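Local atomic coordinates of TRAP dicarboxylate transporter-DctP subunit (Desulfovibrio desulfuricans subsp. desulfuricans, PDB entry 4NHB), a protein that binds sn-glycerol-3-phosphate in the periplasm and probably delivers it, as a TRAP solute-binding protein, to a membrane transporter for uptake. Residues A[151-156]-A[231-236]; A[227-232]-A[290-295]; A[168-173]-A[185-190]. All coordinates share one frame; numbering follows the deposited sequence.

Interaction 1 (A[151-156]-A[231-236]); sequences RHFYSK and SGHILV. With G3P (sn-glycerol-3-phosphate), chain P.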
loop_
_atom_site.group_PDB
_atom_site.type_symbol
_atom_site.label_atom_id
_atom_site.label_comp_id
_atom_site.label_asym_id
_atom_site.label_seq_id
_atom_site.Cartn_x
_atom_site.Cartn_y
_atom_site.Cartn_z
ATOM N N ARG A 151 5.003 -5.557 -6.137
ATOM C CA ARG A 151 3.907 -6.143 -6.940
ATOM C C ARG A 151 4.479 -7.059 -8.014
ATOM O O ARG A 151 5.438 -6.691 -8.694
ATOM C CB ARG A 151 3.047 -5.054 -7.600
ATOM C CG ARG A 151 2.523 -3.970 -6.605
ATOM C CD ARG A 151 1.468 -3.050 -7.229
ATOM N NE ARG A 151 0.185 -3.721 -7.420
ATOM C CZ ARG A 151 -0.927 -3.471 -6.732
ATOM N NH1 ARG A 151 -2.015 -4.175 -6.966
ATOM N NH2 ARG A 151 -0.973 -2.526 -5.808
ATOM N N HIS A 152 3.874 -8.236 -8.150
ATOM C CA HIS A 152 4.236 -9.243 -9.145
ATOM C C HIS A 152 2.983 -9.630 -9.926
ATOM O O HIS A 152 1.870 -9.612 -9.367
ATOM C CB HIS A 152 4.809 -10.475 -8.444
ATOM C CG HIS A 152 5.974 -10.154 -7.569
ATOM N ND1 HIS A 152 7.081 -9.493 -8.048
ATOM C CD2 HIS A 152 6.194 -10.349 -6.245
ATOM C CE1 HIS A 152 7.952 -9.330 -7.069
ATOM N NE2 HIS A 152 7.433 -9.829 -5.956
ATOM N N PHE A 153 3.159 -9.981 -11.196
ATOM C CA PHE A 153 2.016 -10.356 -12.034
ATOM C C PHE A 153 1.471 -11.722 -11.664
ATOM O O PHE A 153 2.220 -12.617 -11.292
ATOM C CB PHE A 153 2.386 -10.316 -13.524
ATOM C CG PHE A 153 2.621 -8.944 -14.020
ATOM C CD1 PHE A 153 1.563 -8.126 -14.310
ATOM C CD2 PHE A 153 3.912 -8.450 -14.147
ATOM C CE1 PHE A 153 1.762 -6.832 -14.745
ATOM C CE2 PHE A 153 4.125 -7.168 -14.564
ATOM C CZ PHE A 153 3.043 -6.354 -14.876
ATOM N N TYR A 154 0.147 -11.852 -11.731
ATOM C CA TYR A 154 -0.515 -13.137 -11.666
ATOM C C TYR A 154 -1.452 -13.240 -12.899
ATOM O O TYR A 154 -2.071 -12.247 -13.280
ATOM C CB TYR A 154 -1.320 -13.303 -10.360
ATOM C CG TYR A 154 -2.363 -12.226 -10.105
ATOM C CD1 TYR A 154 -3.653 -12.365 -10.590
ATOM C CD2 TYR A 154 -2.061 -11.061 -9.369
ATOM C CE1 TYR A 154 -4.587 -11.419 -10.381
ATOM C CE2 TYR A 154 -3.000 -10.115 -9.150
ATOM C CZ TYR A 154 -4.277 -10.283 -9.662
ATOM O OH TYR A 154 -5.276 -9.361 -9.463
ATOM N N SER A 155 -1.536 -14.426 -13.513
ATOM C CA SER A 155 -2.361 -14.616 -14.709
ATOM C C SER A 155 -2.658 -16.086 -15.002
ATOM O O SER A 155 -2.008 -16.989 -14.475
ATOM C CB SER A 155 -1.662 -14.031 -15.922
ATOM O OG SER A 155 -0.336 -14.496 -15.962
ATOM N N LYS A 156 -3.614 -16.318 -15.890
ATOM C CA LYS A 156 -3.950 -17.690 -16.282
ATOM C C LYS A 156 -2.841 -18.331 -17.116
ATOM O O LYS A 156 -2.560 -19.509 -16.959
ATOM C CB LYS A 156 -5.309 -17.732 -16.988
ATOM C CG LYS A 156 -6.423 -17.334 -16.039
ATOM C CD LYS A 156 -7.811 -17.507 -16.603
ATOM C CE LYS A 156 -8.847 -17.205 -15.526
ATOM N NZ LYS A 156 -10.230 -17.075 -16.070
ATOM N N SER A 231 8.124 -9.099 -11.151
ATOM C CA SER A 231 8.493 -7.828 -11.731
ATOM C C SER A 231 8.927 -6.806 -10.661
ATOM O O SER A 231 10.047 -6.291 -10.696
ATOM C CB SER A 231 7.286 -7.364 -12.513
ATOM O OG SER A 231 7.344 -6.011 -12.898
ATOM N N GLY A 232 8.046 -6.516 -9.711
ATOM C CA GLY A 232 8.365 -5.620 -8.617
ATOM C C GLY A 232 8.466 -4.202 -9.107
ATOM O O GLY A 232 9.259 -3.434 -8.615
ATOM N N HIS A 233 7.634 -3.875 -10.092
ATOM C CA HIS A 233 7.588 -2.569 -10.714
ATOM C C HIS A 233 7.130 -1.474 -9.772
ATOM O O HIS A 233 7.454 -0.300 -9.967
ATOM C CB HIS A 233 6.656 -2.623 -11.897
ATOM C CG HIS A 233 5.413 -3.409 -11.633
ATOM N ND1 HIS A 233 5.389 -4.785 -11.648
ATOM C CD2 HIS A 233 4.146 -3.012 -11.360
ATOM C CE1 HIS A 233 4.163 -5.207 -11.383
ATOM N NE2 HIS A 233 3.391 -4.154 -11.201
ATOM N N ILE A 234 6.329 -1.860 -8.779
ATOM C CA ILE A 234 5.906 -0.953 -7.709
ATOM C C ILE A 234 6.004 -1.669 -6.341
ATOM O O ILE A 234 5.689 -2.847 -6.246
ATOM C CB ILE A 234 4.473 -0.552 -7.886
ATOM C CG1 ILE A 234 4.329 0.418 -9.058
ATOM C CG2 ILE A 234 3.929 0.109 -6.598
ATOM C CD1 ILE A 234 2.940 0.618 -9.495
ATOM N N LEU A 235 6.407 -0.932 -5.316
ATOM C CA LEU A 235 6.375 -1.415 -3.929
ATOM C C LEU A 235 5.170 -0.776 -3.255
ATOM O O LEU A 235 5.080 0.432 -3.161
ATOM C CB LEU A 235 7.664 -1.015 -3.211
ATOM C CG LEU A 235 7.650 -1.117 -1.687
ATOM C CD1 LEU A 235 7.399 -2.578 -1.218
ATOM C CD2 LEU A 235 8.954 -0.578 -1.116
ATOM N N VAL A 236 4.218 -1.592 -2.820
ATOM C CA VAL A 236 3.087 -1.054 -2.129
ATOM C C VAL A 236 3.478 -0.556 -0.736
ATOM O O VAL A 236 4.101 -1.260 0.052
ATOM C CB VAL A 236 1.912 -2.089 -2.051
ATOM C CG1 VAL A 236 0.671 -1.540 -1.306
ATOM C CG2 VAL A 236 1.522 -2.543 -3.447
HETATM O O1 G3P P . -1.555 1.638 -2.086
HETATM C C1 G3P P . -2.434 1.362 -3.135
HETATM C C2 G3P P . -2.731 -0.142 -3.189
HETATM O O2 G3P P . -3.287 -0.545 -1.967
HETATM C C3 G3P P . -3.718 -0.427 -4.333
HETATM O O1P G3P P . -3.540 -1.736 -4.770
HETATM O O4P G3P P . -4.267 -2.907 -2.763
HETATM O O2P G3P P . -5.985 -2.346 -4.555
HETATM O O3P G3P P . -4.317 -4.156 -4.958
HETATM P P G3P P . -4.599 -2.847 -4.227
#
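R151 carries this contact, running its side chain alongside the 231-236 segment until the guanidinium meets the bound sn-glycerol-3-phosphate. Its backbone is gripped at both ends: N donates to I234 O at 2.8 Å, nearly along the C=O axis, and O accepts from G232 N at the same length but through a more bent bond (134° at the hydrogen). With CG anti to the carbonyl carbon, chi1 lays CG on V236 CG2. The extended chi2 takes CD to the CB of I234, whose side chain lies beside that of R151 and points the same way, and the bend at chi3 then turns the guanidinium to the ligand.

The guanidinium clamps the phosphate with two nearly straight bonds, NH2 to the ester oxygen O1P at 2.9 Å and NH1 to the terminal O3P at 3.1 Å. V236 CG2 packs 3.4 Å from NH2, and its other methyl, CG1, faces the glycerol part. The strands involved, 146-155 and 235-243, are antiparallel neighbours in the mixed sheet of this type II periplasmic-binding-protein fold, and R151 sits where that sheet meets the ligand pocket. D210 is the second-shell anchor: its OD2 forms a salt bridge with R151 NE and also accepts from H233 NE2, so one carboxylate oxygen steadies both side chains.

H233 holds CG in the crowded position between N and the carbonyl carbon (chi1 41°), which turns the imidazole toward R151, NE2 near its CB and CE1 3.3 Å from its O. ND1 shares a 2.6 Å hydrogen bond with S231 OG. Two residues along the strand from R151, F153 takes H233 CE1 over one face; the two rings are nearly parallel, 23° between planes, yet slid so far that they barely overlap. H152 turns its imidazole edge to the turn, where ND1 accepts from S231 N at 3.3 Å.

Interaction 2 (A[227-232]-A[290-295]); sequences EISLSG and NIHEPS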
loop_
_atom_site.group_PDB
_atom_site.type_symbol
_atom_site.label_atom_id
_atom_site.label_comp_id
_atom_site.label_asym_id
_atom_site.label_seq_id
_atom_site.Cartn_x
_atom_site.Cartn_y
_atom_site.Cartn_z
ATOM N N GLU A 227 0.073 -18.586 -12.750
ATOM C CA GLU A 227 1.365 -18.163 -13.265
ATOM C C GLU A 227 1.728 -16.781 -12.713
ATOM O O GLU A 227 1.104 -15.786 -13.024
ATOM C CB GLU A 227 1.359 -18.127 -14.790
ATOM C CG GLU A 227 0.576 -19.290 -15.473
ATOM C CD GLU A 227 1.298 -20.627 -15.465
ATOM O OE1 GLU A 227 2.510 -20.671 -15.178
ATOM O OE2 GLU A 227 0.640 -21.648 -15.767
ATOM N N ILE A 228 2.732 -16.746 -11.870
ATOM C CA ILE A 228 3.198 -15.472 -11.349
ATOM C C ILE A 228 4.491 -15.077 -12.045
ATOM O O ILE A 228 5.405 -15.916 -12.203
ATOM C CB ILE A 228 3.446 -15.540 -9.846
ATOM C CG1 ILE A 228 2.118 -15.473 -9.077
ATOM C CG2 ILE A 228 4.306 -14.336 -9.426
ATOM C CD1 ILE A 228 1.214 -16.677 -9.233
ATOM N N SER A 229 4.586 -13.831 -12.486
ATOM C CA SER A 229 5.861 -13.337 -13.022
ATOM C C SER A 229 6.401 -12.233 -12.111
ATOM O O SER A 229 5.720 -11.263 -11.815
ATOM C CB SER A 229 5.739 -12.851 -14.470
ATOM O OG SER A 229 5.597 -13.938 -15.395
ATOM N N LEU A 230 7.623 -12.423 -11.641
ATOM C CA LEU A 230 8.253 -11.460 -10.761
ATOM C C LEU A 230 8.634 -10.251 -11.559
ATOM O O LEU A 230 9.326 -10.353 -12.554
ATOM C CB LEU A 230 9.471 -12.083 -10.104
ATOM C CG LEU A 230 9.094 -13.297 -9.266
ATOM C CD1 LEU A 230 10.306 -13.869 -8.551
ATOM C CD2 LEU A 230 8.000 -12.961 -8.262
ATOM N N SER A 231 8.124 -9.099 -11.151
ATOM C CA SER A 231 8.493 -7.828 -11.731
ATOM C C SER A 231 8.927 -6.806 -10.661
ATOM O O SER A 231 10.047 -6.291 -10.696
ATOM C CB SER A 231 7.286 -7.364 -12.513
ATOM O OG SER A 231 7.344 -6.011 -12.898
ATOM N N GLY A 232 8.046 -6.516 -9.711
ATOM C CA GLY A 232 8.365 -5.620 -8.617
ATOM C C GLY A 232 8.466 -4.202 -9.107
ATOM O O GLY A 232 9.259 -3.434 -8.615
ATOM N N ASN A 290 3.244 -21.467 -10.757
ATOM C CA ASN A 290 4.514 -21.273 -11.435
ATOM C C ASN A 290 5.055 -19.859 -11.217
ATOM O O ASN A 290 4.295 -18.894 -11.100
ATOM C CB ASN A 290 4.346 -21.542 -12.928
ATOM C CG ASN A 290 4.086 -23.022 -13.239
ATOM O OD1 ASN A 290 4.027 -23.864 -12.333
ATOM N ND2 ASN A 290 3.911 -23.336 -14.526
ATOM N N ILE A 291 6.373 -19.741 -11.149
ATOM C CA ILE A 291 6.992 -18.435 -11.096
ATOM C C ILE A 291 7.859 -18.262 -12.313
ATOM O O ILE A 291 8.679 -19.110 -12.614
ATOM C CB ILE A 291 7.841 -18.246 -9.817
ATOM C CG1 ILE A 291 6.917 -18.342 -8.591
ATOM C CG2 ILE A 291 8.574 -16.918 -9.872
ATOM C CD1 ILE A 291 7.631 -18.338 -7.241
ATOM N N HIS A 292 7.689 -17.140 -12.986
ATOM C CA HIS A 292 8.393 -16.878 -14.210
ATOM C C HIS A 292 9.261 -15.656 -14.056
ATOM O O HIS A 292 9.097 -14.859 -13.128
ATOM C CB HIS A 292 7.404 -16.654 -15.349
ATOM C CG HIS A 292 6.461 -17.793 -15.554
ATOM N ND1 HIS A 292 6.889 -19.087 -15.753
ATOM C CD2 HIS A 292 5.109 -17.834 -15.583
ATOM C CE1 HIS A 292 5.840 -19.878 -15.900
ATOM N NE2 HIS A 292 4.748 -19.142 -15.805
ATOM N N GLU A 293 10.169 -15.522 -15.009
ATOM C CA GLU A 293 11.108 -14.423 -15.063
ATOM C C GLU A 293 10.854 -13.666 -16.358
ATOM O O GLU A 293 11.054 -14.203 -17.459
ATOM C CB GLU A 293 12.554 -14.961 -15.028
ATOM C CG GLU A 293 13.590 -13.863 -14.860
ATOM C CD GLU A 293 13.784 -13.462 -13.406
ATOM O OE1 GLU A 293 12.955 -12.686 -12.873
ATOM O OE2 GLU A 293 14.773 -13.943 -12.801
ATOM N N PRO A 294 10.399 -12.416 -16.255
ATOM C CA PRO A 294 10.243 -11.776 -17.554
ATOM C C PRO A 294 11.523 -11.980 -18.368
ATOM O O PRO A 294 12.582 -12.338 -17.831
ATOM C CB PRO A 294 10.049 -10.293 -17.207
ATOM C CG PRO A 294 9.573 -10.281 -15.810
ATOM C CD PRO A 294 10.188 -11.480 -15.136
ATOM N N SER A 295 11.395 -11.771 -19.667
ATOM C CA SER A 295 12.493 -11.903 -20.577
ATOM C C SER A 295 13.164 -10.548 -20.624
ATOM O O SER A 295 12.513 -9.517 -20.393
ATOM C CB SER A 295 11.947 -12.264 -21.950
ATOM O OG SER A 295 11.104 -11.228 -22.416
#
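N290 opens the pairing with its backbone: its O accepts a nearly straight bond from I228 N, 2.8 Å long and in the carbonyl plane. Its CB lies beside E227, whose side chain points the same way. I291 turns to the other face of the sheet, on the side of helix 252-286, where its CG2 touches L230 CG and CD1, both at 3.7 Å. I291 CA also makes a CA-H...O contact to I228 O, the same oxygen that receives H292 N at 2.7 Å.

Strands 227-229 and 290-292 run parallel, with 27° between their directions, and the second adds an outer strand to the mixed sheet of the periplasmic-binding-protein fold. H292 comes back to the face of E227 and S229. E227 bends at chi2 (-76°), and its OE1 accepts from H292 NE2 at 2.8 Å; the carboxylate and ring planes are nearly parallel but offset, so the donor meets OE1 from above the carboxylate plane. S229 OG lies at the ring's edge, 3.3 Å from H292 CB. H292 O then accepts L230 N in a longer bond of 3.2 Å. P294 brings CD to 2.9 Å from L230 O, and S295 N-caps helix 296-308 through OG to the backbone N of L298.

Interaction 3 (A[168-173]-A[185-190]); sequences MRMRVP and CGISGQ. With G3P (sn-glycerol-3-phosphate), chain P.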
loop_
_atom_site.group_PDB
_atom_site.type_symbol
_atom_site.label_atom_id
_atom_site.label_comp_id
_atom_site.label_asym_id
_atom_site.label_seq_id
_atom_site.Cartn_x
_atom_site.Cartn_y
_atom_site.Cartn_z
ATOM N N MET A 168 -5.298 -9.199 -22.967
ATOM C CA MET A 168 -5.347 -9.681 -21.586
ATOM C C MET A 168 -6.069 -8.692 -20.724
ATOM O O MET A 168 -5.636 -7.580 -20.623
ATOM C CB MET A 168 -3.952 -9.835 -21.012
ATOM C CG MET A 168 -3.261 -11.102 -21.411
ATOM S SD MET A 168 -1.863 -11.353 -20.321
ATOM C CE MET A 168 -2.589 -12.382 -19.060
ATOM N N ARG A 169 -7.169 -9.101 -20.116
ATOM C CA ARG A 169 -7.920 -8.218 -19.262
ATOM C C ARG A 169 -7.287 -8.267 -17.878
ATOM O O ARG A 169 -7.547 -9.187 -17.118
ATOM C CB ARG A 169 -9.375 -8.669 -19.169
ATOM C CG ARG A 169 -10.154 -8.563 -20.485
ATOM C CD ARG A 169 -11.513 -9.249 -20.378
ATOM N NE ARG A 169 -12.504 -8.583 -21.226
ATOM C CZ ARG A 169 -12.618 -8.758 -22.544
ATOM N NH1 ARG A 169 -13.561 -8.106 -23.220
ATOM N NH2 ARG A 169 -11.798 -9.589 -23.194
ATOM N N MET A 170 -6.450 -7.296 -17.539
ATOM C CA MET A 170 -5.818 -7.350 -16.200
ATOM C C MET A 170 -6.491 -6.402 -15.204
ATOM O O MET A 170 -6.720 -5.231 -15.487
ATOM C CB MET A 170 -4.328 -7.035 -16.273
ATOM C CG MET A 170 -3.544 -7.867 -17.221
ATOM S SD MET A 170 -3.332 -9.545 -16.704
ATOM C CE MET A 170 -1.890 -9.415 -15.684
ATOM N N ARG A 171 -6.763 -6.903 -14.015
ATOM C CA ARG A 171 -7.226 -6.030 -12.946
ATOM C C ARG A 171 -6.183 -4.966 -12.643
ATOM O O ARG A 171 -5.002 -5.241 -12.665
ATOM C CB ARG A 171 -7.502 -6.829 -11.689
ATOM C CG ARG A 171 -8.146 -5.986 -10.579
ATOM C CD ARG A 171 -7.113 -5.633 -9.472
ATOM N NE ARG A 171 -7.585 -4.581 -8.576
ATOM C CZ ARG A 171 -6.988 -4.246 -7.438
ATOM N NH1 ARG A 171 -5.886 -4.868 -7.049
ATOM N NH2 ARG A 171 -7.476 -3.271 -6.711
ATOM N N VAL A 172 -6.645 -3.759 -12.359
ATOM C CA VAL A 172 -5.792 -2.718 -11.820
ATOM C C VAL A 172 -6.585 -2.018 -10.748
ATOM O O VAL A 172 -7.799 -2.001 -10.807
ATOM C CB VAL A 172 -5.360 -1.681 -12.882
ATOM C CG1 VAL A 172 -4.571 -2.368 -13.976
ATOM C CG2 VAL A 172 -6.557 -0.982 -13.458
ATOM N N PRO A 173 -5.900 -1.476 -9.745
ATOM C CA PRO A 173 -6.574 -0.640 -8.749
ATOM C C PRO A 173 -7.115 0.610 -9.424
ATOM O O PRO A 173 -6.505 1.046 -10.402
ATOM C CB PRO A 173 -5.437 -0.255 -7.798
ATOM C CG PRO A 173 -4.485 -1.401 -7.834
ATOM C CD PRO A 173 -4.513 -1.787 -9.352
ATOM N N CYS A 185 2.281 0.144 -20.076
ATOM C CA CYS A 185 2.747 -1.238 -20.201
ATOM C C CYS A 185 2.071 -1.969 -21.384
ATOM O O CYS A 185 2.356 -3.150 -21.679
ATOM C CB CYS A 185 2.455 -2.006 -18.919
ATOM S SG CYS A 185 3.567 -1.650 -17.586
ATOM N N GLY A 186 1.165 -1.263 -22.033
ATOM C CA GLY A 186 0.340 -1.858 -23.078
ATOM C C GLY A 186 -0.721 -2.791 -22.513
ATOM O O GLY A 186 -1.218 -3.657 -23.222
ATOM N N ILE A 187 -1.056 -2.618 -21.228
ATOM C CA ILE A 187 -2.019 -3.481 -20.553
ATOM C C ILE A 187 -3.449 -2.925 -20.660
ATOM O O ILE A 187 -3.673 -1.733 -20.486
ATOM C CB ILE A 187 -1.647 -3.625 -19.056
ATOM C CG1 ILE A 187 -0.398 -4.497 -18.902
ATOM C CG2 ILE A 187 -2.810 -4.220 -18.269
ATOM C CD1 ILE A 187 0.338 -4.346 -17.519
ATOM N N SER A 188 -4.426 -3.796 -20.921
ATOM C CA SER A 188 -5.826 -3.402 -20.937
ATOM C C SER A 188 -6.358 -3.464 -19.518
ATOM O O SER A 188 -6.785 -4.531 -19.091
ATOM C CB SER A 188 -6.659 -4.377 -21.772
ATOM O OG SER A 188 -6.295 -4.339 -23.130
ATOM N N GLY A 189 -6.362 -2.341 -18.804
ATOM C CA GLY A 189 -6.649 -2.362 -17.378
ATOM C C GLY A 189 -8.122 -2.434 -17.036
ATOM O O GLY A 189 -8.931 -1.756 -17.639
ATOM N N GLN A 190 -8.473 -3.260 -16.058
ATOM C CA GLN A 190 -9.838 -3.321 -15.581
ATOM C C GLN A 190 -9.868 -2.788 -14.150
ATOM O O GLN A 190 -9.620 -3.553 -13.185
ATOM C CB GLN A 190 -10.351 -4.748 -15.641
ATOM C CG GLN A 190 -9.874 -5.540 -16.870
ATOM C CD GLN A 190 -10.547 -5.097 -18.158
ATOM O OE1 GLN A 190 -11.765 -4.839 -18.192
ATOM N NE2 GLN A 190 -9.765 -5.010 -19.231
HETATM O O1 G3P P . -1.555 1.638 -2.086
HETATM C C1 G3P P . -2.434 1.362 -3.135
HETATM C C2 G3P P . -2.731 -0.142 -3.189
HETATM O O2 G3P P . -3.287 -0.545 -1.967
HETATM C C3 G3P P . -3.718 -0.427 -4.333
HETATM O O1P G3P P . -3.540 -1.736 -4.770
HETATM O O4P G3P P . -4.267 -2.907 -2.763
HETATM O O2P G3P P . -5.985 -2.346 -4.555
HETATM O O3P G3P P . -4.317 -4.156 -4.958
HETATM P P G3P P . -4.599 -2.847 -4.227
HETATM O O HOH W 1 -3.548 -6.142 -21.412
#
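The R171 guanidinium presents its edge to the phosphate of sn-glycerol-3-phosphate and has P173 N over one face, offset toward the rim. In that plane NH1 gives a bond to O3P at 2.7 Å and NH2 one to O2P at 2.8 Å, both nearly straight: a two-pronged grip on the phosphate. NH2 is also bonded to M192 O, which helps fix the group's rotation. The second flat group, the Q190 amide, crosses R169 obliquely, its NE2 3.7 Å from R169 CB and the R169 guanidinium plane 36° from that of the amide. NE2 donates to S188 O (3.0 Å), which also accepts M170 N, so one carbonyl receives two bonds.

Strand 169-172, helix 176-184 and strand 188-191 form a right-handed beta-alpha-beta unit, and this contact is its parallel strand pair. M170 is held by both its backbone N and its O, the latter accepting Q190 N at 2.7 Å. V172 N continues the ladder to Q190 O, meeting it from well above the carbonyl plane. M170 CB and CG rest on I187 CG2. V172 CG1 lies against the CA of G189.

R171 sets CG anti to its N (chi1 -173°), carrying the chain forward to the ligand, and P173 adds its ring, CG 3.2 Å from O1P. At the far end one water bridges the two segments, giving a hydrogen to M168 O and accepting from S188 N at 2.6 Å.

In the fold
From the N terminus, strand 146-155 comes first, and its 151-156 end waits for 231-236 to close interaction 1. Inside that long loop sits interaction 3, the short loop of 168-173 and 185-190 closed round helix 176-184. Interaction 2 starts on residues 227-232, overlapping the end of interaction 1 at S231 and G232, and closes through 290-295 after helix 252-286, so the two loops cross. Strand 146-155 also pairs with 227-229, with a probable bond between F153 O and S229 N, carrying the sheet out to 290-292. Interactions 1 and 3 converge on the phosphate, R151 and R171 bringing like charges close; interactions 2 and 3 do not touch.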